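Local coordinates for capsular polysaccharide export system protein KpsC (Thermosulfurimonas dismutans, PDB 6MGD) that probably transfers Kdo from CMP-Kdo in a beta-2,7 linkage while building the conserved glycolipid anchor of Gram-negative capsules, at residues R68-F73 against I96-T101; L89-I94 against Y297-S302. All coordinates share one frame; numbering follows the deposited sequence.

Contact 1 (R68-F73 against I96-T101); sequences RLEDGF and IYYDAT
Arg68 and Ile96 make the first touch where the loop after strand 88-92 folds back over strand 64-71, in the mixed sheet of a protein whose family belongs to the GT-B glycosyltransferase clan. Arg68 CB lies 4.2 Å from Ile96 CD1; the rest of the chain runs out extended from CG to NE, and its guanidinium forms a salt bridge with Glu54. Leu69 turns to the other side of the strand and offers its backbone instead, with Leu69 O 3.7 Å from Ile96 CD1. At Glu70, CG is anti to the backbone N (chi1 -168°), which carries the chain toward the loop. Glu70 CB rests against Ile96 CD1, while Glu70 CG comes within 3.3 Å of Tyr97 OH. The acid then bends at chi2 and crosses Tyr97 at about a right angle. Glu70 OE1 accepts a hydrogen bond from Asp71 N at 2.9 Å, a bond that limits rotation of the carboxylate, and Glu70 OE2 lies 3.9 Å from Tyr98 CE2. Beyond Gly72, Phe73 reaches back to the loop with an edge-to-face (T-shaped) stack, its edge directed at the face of Tyr97 and the planes 77° apart. Phe264 stacks on Phe73 as well, and helix 286-296 touches it through Ala293 and Leu294. The loop presents its rings through a type I turn from Ile96 to Asp99. Tyr98 has Ile96 CG2 over its ring, and its hydroxyl hydrogen-bonds to Ser51. Tyr97 is sandwiched: Tyr98 CD2 sits toward the rim of one face, and Phe73 CE1 stands 3.6 Å above the centre of the other.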
ATOM      1  N   ARG A  68      -1.048  14.024   2.327  1.00 50.08           N
ATOM      2  CA  ARG A  68      -0.264  13.202   1.415  1.00 50.69           C
ATOM      3  C   ARG A  68      -1.180  12.165   0.775  1.00 49.40           C
ATOM      4  O   ARG A  68      -1.734  11.306   1.469  1.00 48.25           O
ATOM      5  CB  ARG A  68       0.908  12.548   2.148  1.00 52.41           C
ATOM      6  CG  ARG A  68       1.957  13.563   2.589  1.00 54.09           C
ATOM      7  CD  ARG A  68       3.054  12.955   3.445  1.00 57.19           C
ATOM      8  NE  ARG A  68       4.157  13.894   3.637  1.00 61.13           N
ATOM      9  CZ  ARG A  68       4.184  14.847   4.567  1.00 63.00           C
ATOM     10  NH1 ARG A  68       5.232  15.652   4.657  1.00 64.20           N
ATOM     11  NH2 ARG A  68       3.168  14.997   5.404  1.00 64.98           N
ATOM     12  N   LEU A  69      -1.345  12.257  -0.540  1.00 49.48           N
ATOM     13  CA  LEU A  69      -2.272  11.418  -1.283  1.00 51.18           C
ATOM     14  C   LEU A  69      -1.555  10.226  -1.906  1.00 53.20           C
ATOM     15  O   LEU A  69      -0.344  10.243  -2.137  1.00 53.19           O
ATOM     16  CB  LEU A  69      -2.979  12.227  -2.375  1.00 50.79           C
ATOM     17  CG  LEU A  69      -3.748  13.470  -1.921  1.00 49.64           C
ATOM     18  CD1 LEU A  69      -4.447  14.131  -3.096  1.00 51.40           C
ATOM     19  CD2 LEU A  69      -4.748  13.119  -0.836  1.00 49.55           C
ATOM     20  N   GLU A  70      -2.335   9.186  -2.186  1.00 54.49           N
ATOM     21  CA  GLU A  70      -1.846   7.969  -2.818  1.00 56.34           C
ATOM     22  C   GLU A  70      -3.056   7.147  -3.240  1.00 59.27           C
ATOM     23  O   GLU A  70      -4.158   7.322  -2.711  1.00 59.55           O
ATOM     24  CB  GLU A  70      -0.935   7.170  -1.875  1.00 56.35           C
ATOM     25  CG  GLU A  70      -0.156   6.038  -2.530  1.00 59.17           C
ATOM     26  CD  GLU A  70       0.522   6.459  -3.819  1.00 61.34           C
ATOM     27  OE1 GLU A  70      -0.059   6.226  -4.902  1.00 63.66           O
ATOM     28  OE2 GLU A  70       1.632   7.026  -3.752  1.00 61.22           O
ATOM     29  N   ASP A  71      -2.841   6.260  -4.210  1.00 58.66           N
ATOM     30  CA  ASP A  71      -3.913   5.388  -4.668  1.00 60.87           C
ATOM     31  C   ASP A  71      -4.389   4.487  -3.535  1.00 59.31           C
ATOM     32  O   ASP A  71      -3.647   4.179  -2.599  1.00 56.70           O
ATOM     33  CB  ASP A  71      -3.443   4.541  -5.853  1.00 65.45           C
ATOM     34  CG  ASP A  71      -3.184   5.372  -7.095  1.00 66.95           C
ATOM     35  OD1 ASP A  71      -3.912   6.363  -7.313  1.00 67.18           O
ATOM     36  OD2 ASP A  71      -2.249   5.035  -7.853  1.00 68.63           O
ATOM     37  N   GLY A  72      -5.646   4.066  -3.627  1.00 58.69           N
ATOM     38  CA  GLY A  72      -6.229   3.210  -2.618  1.00 60.06           C
ATOM     39  C   GLY A  72      -5.643   1.811  -2.649  1.00 62.29           C
ATOM     40  O   GLY A  72      -4.768   1.472  -3.446  1.00 62.92           O
ATOM     41  N   PHE A  73      -6.150   0.977  -1.744  1.00 64.09           N
ATOM     42  CA  PHE A  73      -5.720  -0.413  -1.680  1.00 66.95           C
ATOM     43  C   PHE A  73      -6.613  -1.347  -2.485  1.00 71.95           C
ATOM     44  O   PHE A  73      -6.108  -2.302  -3.086  1.00 74.79           O
ATOM     45  CB  PHE A  73      -5.674  -0.883  -0.224  1.00 67.00           C
ATOM     46  CG  PHE A  73      -4.645  -0.182   0.611  1.00 63.46           C
ATOM     47  CD1 PHE A  73      -3.418   0.172   0.074  1.00 61.59           C
ATOM     48  CD2 PHE A  73      -4.904   0.128   1.937  1.00 62.81           C
ATOM     49  CE1 PHE A  73      -2.465   0.819   0.845  1.00 59.20           C
ATOM     50  CE2 PHE A  73      -3.958   0.773   2.712  1.00 60.51           C
ATOM     51  CZ  PHE A  73      -2.737   1.119   2.166  1.00 58.73           C
ATOM     52  N   ILE A  96       2.157   9.103   5.518  1.00 57.64           N
ATOM     53  CA  ILE A  96       1.655   8.237   4.460  1.00 56.63           C
ATOM     54  C   ILE A  96       1.977   6.803   4.852  1.00 55.01           C
ATOM     55  O   ILE A  96       2.920   6.548   5.608  1.00 56.24           O
ATOM     56  CB  ILE A  96       2.247   8.623   3.080  1.00 58.52           C
ATOM     57  CG1 ILE A  96       1.405   8.025   1.951  1.00 57.76           C
ATOM     58  CG2 ILE A  96       3.694   8.189   2.965  1.00 60.97           C
ATOM     59  CD1 ILE A  96       1.604   8.709   0.622  1.00 59.68           C
ATOM     60  N   TYR A  97       1.183   5.860   4.339  1.00 53.37           N
ATOM     61  CA  TYR A  97       1.193   4.506   4.888  1.00 52.86           C
ATOM     62  C   TYR A  97       2.533   3.810   4.674  1.00 53.99           C
ATOM     63  O   TYR A  97       2.983   3.053   5.542  1.00 52.97           O
ATOM     64  CB  TYR A  97       0.049   3.683   4.284  1.00 52.51           C
ATOM     65  CG  TYR A  97       0.099   3.509   2.780  1.00 51.36           C
ATOM     66  CD1 TYR A  97      -0.582   4.379   1.935  1.00 51.75           C
ATOM     67  CD2 TYR A  97       0.813   2.465   2.205  1.00 52.42           C
ATOM     68  CE1 TYR A  97      -0.540   4.220   0.561  1.00 53.25           C
ATOM     69  CE2 TYR A  97       0.860   2.298   0.834  1.00 53.96           C
ATOM     70  CZ  TYR A  97       0.183   3.176   0.017  1.00 54.41           C
ATOM     71  OH  TYR A  97       0.229   3.006  -1.349  1.00 56.36           O
ATOM     72  N   TYR A  98       3.189   4.046   3.539  1.00 54.13           N
ATOM     73  CA  TYR A  98       4.426   3.335   3.243  1.00 56.06           C
ATOM     74  C   TYR A  98       5.652   3.990   3.863  1.00 57.69           C
ATOM     75  O   TYR A  98       6.754   3.446   3.737  1.00 59.09           O
ATOM     76  CB  TYR A  98       4.620   3.193   1.727  1.00 57.55           C
ATOM     77  CG  TYR A  98       4.672   4.497   0.961  1.00 58.39           C
ATOM     78  CD1 TYR A  98       5.816   5.292   0.973  1.00 59.78           C
ATOM     79  CD2 TYR A  98       3.587   4.920   0.203  1.00 57.84           C
ATOM     80  CE1 TYR A  98       5.867   6.478   0.274  1.00 61.15           C
ATOM     81  CE2 TYR A  98       3.631   6.104  -0.504  1.00 59.19           C
ATOM     82  CZ  TYR A  98       4.775   6.879  -0.463  1.00 60.85           C
ATOM     83  OH  TYR A  98       4.827   8.057  -1.166  1.00 62.47           O
ATOM     84  N   ASP A  99       5.495   5.135   4.520  1.00 59.71           N
ATOM     85  CA  ASP A  99       6.610   5.823   5.166  1.00 60.84           C
ATOM     86  C   ASP A  99       6.687   5.332   6.605  1.00 62.06           C
ATOM     87  O   ASP A  99       5.934   5.786   7.470  1.00 63.26           O
ATOM     88  CB  ASP A  99       6.428   7.336   5.093  1.00 61.57           C
ATOM     89  CG  ASP A  99       7.722   8.093   5.313  1.00 63.53           C
ATOM     90  OD1 ASP A  99       8.562   7.631   6.114  1.00 61.91           O
ATOM     91  OD2 ASP A  99       7.900   9.154   4.678  1.00 64.50           O
ATOM     92  N   ALA A 100       7.596   4.394   6.861  1.00 62.07           N
ATOM     93  CA  ALA A 100       7.792   3.842   8.192  1.00 61.87           C
ATOM     94  C   ALA A 100       8.780   4.647   9.025  1.00 64.29           C
ATOM     95  O   ALA A 100       9.044   4.277  10.174  1.00 65.55           O
ATOM     96  CB  ALA A 100       8.267   2.387   8.097  1.00 60.88           C
ATOM     97  N   THR A 101       9.335   5.729   8.482  1.00 64.42           N
ATOM     98  CA  THR A 101      10.266   6.543   9.254  1.00 65.86           C
ATOM     99  C   THR A 101       9.543   7.576  10.103  1.00 64.61           C
ATOM    100  O   THR A 101      10.072   8.006  11.134  1.00 66.81           O
ATOM    101  CB  THR A 101      11.255   7.238   8.321  1.00 65.90           C
ATOM    102  OG1 THR A 101      10.574   8.255   7.574  1.00 65.64           O
ATOM    103  CG2 THR A 101      11.867   6.231   7.356  1.00 66.08           C
TER

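Contact 2 (L89-I94 against Y297-S302); sequences LVADPI and YPMYVS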
ATOM      1  N   LEU A  89      -9.129   6.385  -2.892  1.00 54.10           N
ATOM      2  CA  LEU A  89      -8.043   7.340  -2.728  1.00 54.37           C
ATOM      3  C   LEU A  89      -7.643   7.381  -1.262  1.00 52.26           C
ATOM      4  O   LEU A  89      -8.494   7.266  -0.376  1.00 50.71           O
ATOM      5  CB  LEU A  89      -8.444   8.743  -3.204  1.00 61.98           C
ATOM      6  CG  LEU A  89      -7.337   9.799  -3.198  1.00 61.24           C
ATOM      7  CD1 LEU A  89      -6.262   9.448  -4.214  1.00 61.67           C
ATOM      8  CD2 LEU A  89      -7.906  11.182  -3.465  1.00 61.14           C
ATOM      9  N   VAL A  90      -6.345   7.539  -1.015  1.00 52.51           N
ATOM     10  CA  VAL A  90      -5.794   7.640   0.331  1.00 51.91           C
ATOM     11  C   VAL A  90      -5.407   9.091   0.585  1.00 53.02           C
ATOM     12  O   VAL A  90      -4.656   9.685  -0.198  1.00 53.55           O
ATOM     13  CB  VAL A  90      -4.583   6.707   0.511  1.00 51.48           C
ATOM     14  CG1 VAL A  90      -3.711   7.182   1.658  1.00 50.68           C
ATOM     15  CG2 VAL A  90      -5.048   5.270   0.741  1.00 50.26           C
ATOM     16  N   ALA A  91      -5.921   9.660   1.673  1.00 50.83           N
ATOM     17  CA  ALA A  91      -5.627  11.039   2.064  1.00 51.76           C
ATOM     18  C   ALA A  91      -5.139  11.016   3.507  1.00 51.01           C
ATOM     19  O   ALA A  91      -5.940  10.899   4.439  1.00 49.89           O
ATOM     20  CB  ALA A  91      -6.848  11.937   1.905  1.00 52.04           C
ATOM     21  N   ASP A  92      -3.827  11.130   3.687  1.00 52.44           N
ATOM     22  CA  ASP A  92      -3.204  11.023   5.000  1.00 52.75           C
ATOM     23  C   ASP A  92      -2.757  12.403   5.466  1.00 54.93           C
ATOM     24  O   ASP A  92      -1.881  13.010   4.829  1.00 55.08           O
ATOM     25  CB  ASP A  92      -2.019  10.057   4.937  1.00 53.92           C
ATOM     26  CG  ASP A  92      -1.502   9.653   6.311  1.00 54.49           C
ATOM     27  OD1 ASP A  92      -1.369  10.527   7.194  1.00 54.69           O
ATOM     28  OD2 ASP A  92      -1.217   8.451   6.502  1.00 53.71           O
ATOM     29  N   PRO A  93      -3.328  12.948   6.545  1.00 55.10           N
ATOM     30  CA  PRO A  93      -2.941  14.288   7.003  1.00 58.46           C
ATOM     31  C   PRO A  93      -1.727  14.332   7.919  1.00 58.99           C
ATOM     32  O   PRO A  93      -1.280  15.434   8.264  1.00 60.78           O
ATOM     33  CB  PRO A  93      -4.194  14.754   7.758  1.00 57.14           C
ATOM     34  CG  PRO A  93      -4.749  13.493   8.328  1.00 55.37           C
ATOM     35  CD  PRO A  93      -4.475  12.414   7.301  1.00 54.61           C
ATOM     36  N   ILE A  94      -1.195  13.186   8.329  1.00 58.22           N
ATOM     37  CA  ILE A  94      -0.055  13.116   9.233  1.00 58.88           C
ATOM     38  C   ILE A  94       1.201  12.652   8.503  1.00 59.71           C
ATOM     39  O   ILE A  94       2.275  13.236   8.663  1.00 61.87           O
ATOM     40  CB  ILE A  94      -0.366  12.203  10.440  1.00 58.46           C
ATOM     41  CG1 ILE A  94      -1.537  12.771  11.245  1.00 59.31           C
ATOM     42  CG2 ILE A  94       0.858  12.032  11.319  1.00 60.45           C
ATOM     43  CD1 ILE A  94      -1.904  11.949  12.463  1.00 60.11           C
ATOM     44  N   TYR A 297      -9.272   3.940   6.554  1.00 53.33           N
ATOM     45  CA  TYR A 297      -8.180   4.778   6.059  1.00 50.32           C
ATOM     46  C   TYR A 297      -8.467   5.382   4.689  1.00 48.05           C
ATOM     47  O   TYR A 297      -8.339   6.610   4.544  1.00 49.40           O
ATOM     48  CB  TYR A 297      -6.876   3.972   6.069  1.00 49.13           C
ATOM     49  CG  TYR A 297      -5.636   4.739   5.676  1.00 49.25           C
ATOM     50  CD1 TYR A 297      -5.256   5.888   6.362  1.00 51.26           C
ATOM     51  CD2 TYR A 297      -4.822   4.290   4.643  1.00 48.41           C
ATOM     52  CE1 TYR A 297      -4.108   6.583   6.013  1.00 50.58           C
ATOM     53  CE2 TYR A 297      -3.672   4.974   4.290  1.00 49.05           C
ATOM     54  CZ  TYR A 297      -3.321   6.120   4.977  1.00 49.92           C
ATOM     55  OH  TYR A 297      -2.180   6.804   4.624  1.00 49.80           O
ATOM     56  N   PRO A 298      -8.842   4.622   3.659  1.00 47.67           N
ATOM     57  CA  PRO A 298      -9.007   5.219   2.333  1.00 46.51           C
ATOM     58  C   PRO A 298     -10.429   5.698   2.081  1.00 47.05           C
ATOM     59  O   PRO A 298     -11.398   5.223   2.679  1.00 47.25           O
ATOM     60  CB  PRO A 298      -8.648   4.064   1.383  1.00 44.14           C
ATOM     61  CG  PRO A 298      -8.619   2.804   2.248  1.00 42.46           C
ATOM     62  CD  PRO A 298      -9.123   3.179   3.606  1.00 44.13           C
ATOM     63  N   MET A 299     -10.534   6.665   1.177  1.00 46.33           N
ATOM     64  CA  MET A 299     -11.823   7.124   0.686  1.00 49.04           C
ATOM     65  C   MET A 299     -12.284   6.244  -0.472  1.00 47.00           C
ATOM     66  O   MET A 299     -11.487   5.568  -1.126  1.00 44.76           O
ATOM     67  CB  MET A 299     -11.746   8.586   0.237  1.00 51.33           C
ATOM     68  CG  MET A 299     -11.440   9.566   1.356  1.00 53.57           C
ATOM     69  SD  MET A 299     -11.228  11.265   0.778  1.00 56.59           S
ATOM     70  CE  MET A 299      -9.783  11.089  -0.265  1.00 54.73           C
ATOM     71  N   TYR A 300     -13.593   6.252  -0.712  1.00 52.29           N
ATOM     72  CA  TYR A 300     -14.181   5.512  -1.823  1.00 49.43           C
ATOM     73  C   TYR A 300     -15.265   6.364  -2.463  1.00 51.41           C
ATOM     74  O   TYR A 300     -16.178   6.829  -1.773  1.00 53.37           O
ATOM     75  CB  TYR A 300     -14.768   4.171  -1.364  1.00 47.63           C
ATOM     76  CG  TYR A 300     -13.763   3.210  -0.761  1.00 46.24           C
ATOM     77  CD1 TYR A 300     -13.570   3.150   0.614  1.00 46.48           C
ATOM     78  CD2 TYR A 300     -13.018   2.357  -1.566  1.00 45.21           C
ATOM     79  CE1 TYR A 300     -12.657   2.270   1.171  1.00 44.61           C
ATOM     80  CE2 TYR A 300     -12.102   1.472  -1.018  1.00 44.28           C
ATOM     81  CZ  TYR A 300     -11.926   1.435   0.352  1.00 44.00           C
ATOM     82  OH  TYR A 300     -11.014   0.559   0.903  1.00 42.13           O
ATOM     83  N   VAL A 301     -15.163   6.569  -3.773  1.00 49.70           N
ATOM     84  CA  VAL A 301     -16.149   7.323  -4.540  1.00 52.20           C
ATOM     85  C   VAL A 301     -16.644   6.445  -5.680  1.00 51.75           C
ATOM     86  O   VAL A 301     -15.840   5.847  -6.403  1.00 51.36           O
ATOM     87  CB  VAL A 301     -15.569   8.644  -5.083  1.00 52.86           C
ATOM     88  CG1 VAL A 301     -16.491   9.241  -6.139  1.00 54.17           C
ATOM     89  CG2 VAL A 301     -15.354   9.631  -3.947  1.00 52.73           C
ATOM     90  N   SER A 302     -17.964   6.371  -5.836  1.00 54.97           N
ATOM     91  CA  SER A 302     -18.561   5.529  -6.864  1.00 54.73           C
ATOM     92  C   SER A 302     -18.142   5.980  -8.258  1.00 54.58           C
ATOM     93  O   SER A 302     -18.101   7.175  -8.558  1.00 56.17           O
ATOM     94  CB  SER A 302     -20.085   5.561  -6.747  1.00 57.23           C
ATOM     95  OG  SER A 302     -20.692   4.935  -7.863  1.00 59.28           O
TER
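Leu89 and Met299 form an antiparallel hydrogen-bonded pair that adds strand 298-300 beside strand 88-92 as an outer strand of the mixed sheet, the two short segments running at 138° with their axes 4.6 Å apart at closest approach. Met299 N gives to Leu89 O at 2.6 Å, and Leu89 N returns a bond to Met299 O at 3.1 Å. The carbonyl of Met299 also accepts from the hydroxyl of Ser88. On the sheet face that carries both their side chains, Leu89 and Met299 lie side by side and point the same way. A bend at chi3 turns the methionine methyl inward, where Met299 CE meets Leu89 CD2 and Ala91 CB, each at 3.7 Å. Ile17 and Phe20 of helix 11-20 pack on Leu89 beside this cluster. Val90 and Pro298 occupy the other face, Val90 CG2 standing 3.9 Å from Pro298 CB. The other branch, Val90 CG1, lies 3.4 Å from Tyr297 CE2. Tyr297 CG is anti to the backbone N (chi1 -176°), and the phenol passes the valine at a slant and reaches Asp92 with its hydroxyl. There Tyr297 OH donates to Asp92 OD2 at 2.7 Å, meeting the anti lone pair of that oxygen, with carboxylate and ring planes 78° apart. Asp92 OD2 takes a second hydrogen bond from Tyr105 N, while OD1 accepts from Ile94 N in an Asx turn and from Gly95 N. Four donors therefore grip this buried carboxylate, which should stabilise its negative charge and fix its rotation as the chain leaves the strand.

Contact 1 and contact 2 lie about 10 Å apart, centre to centre, and meet through antiparallel neighbours of one sheet, strands 64-71 and 88-92. Probable backbone hydrogen bonds join them: Glu70 O to Val90 N and Arg68 N to Asp92 O, both 2.8 Å. Packing adds to this seam, with Leu69 CD2 3.5 Å from Val90 O. The segments alternate along the chain, so 89-94, paired with 297-302 in contact 2, leads through Gly95 into 96-101, which covers 68-73 in contact 1. Helix 286-296, just before 297-302, also touches Phe73. Strand 88-92 lies between strands 64-71 and 298-300 and so takes part in pairing on both of its edges.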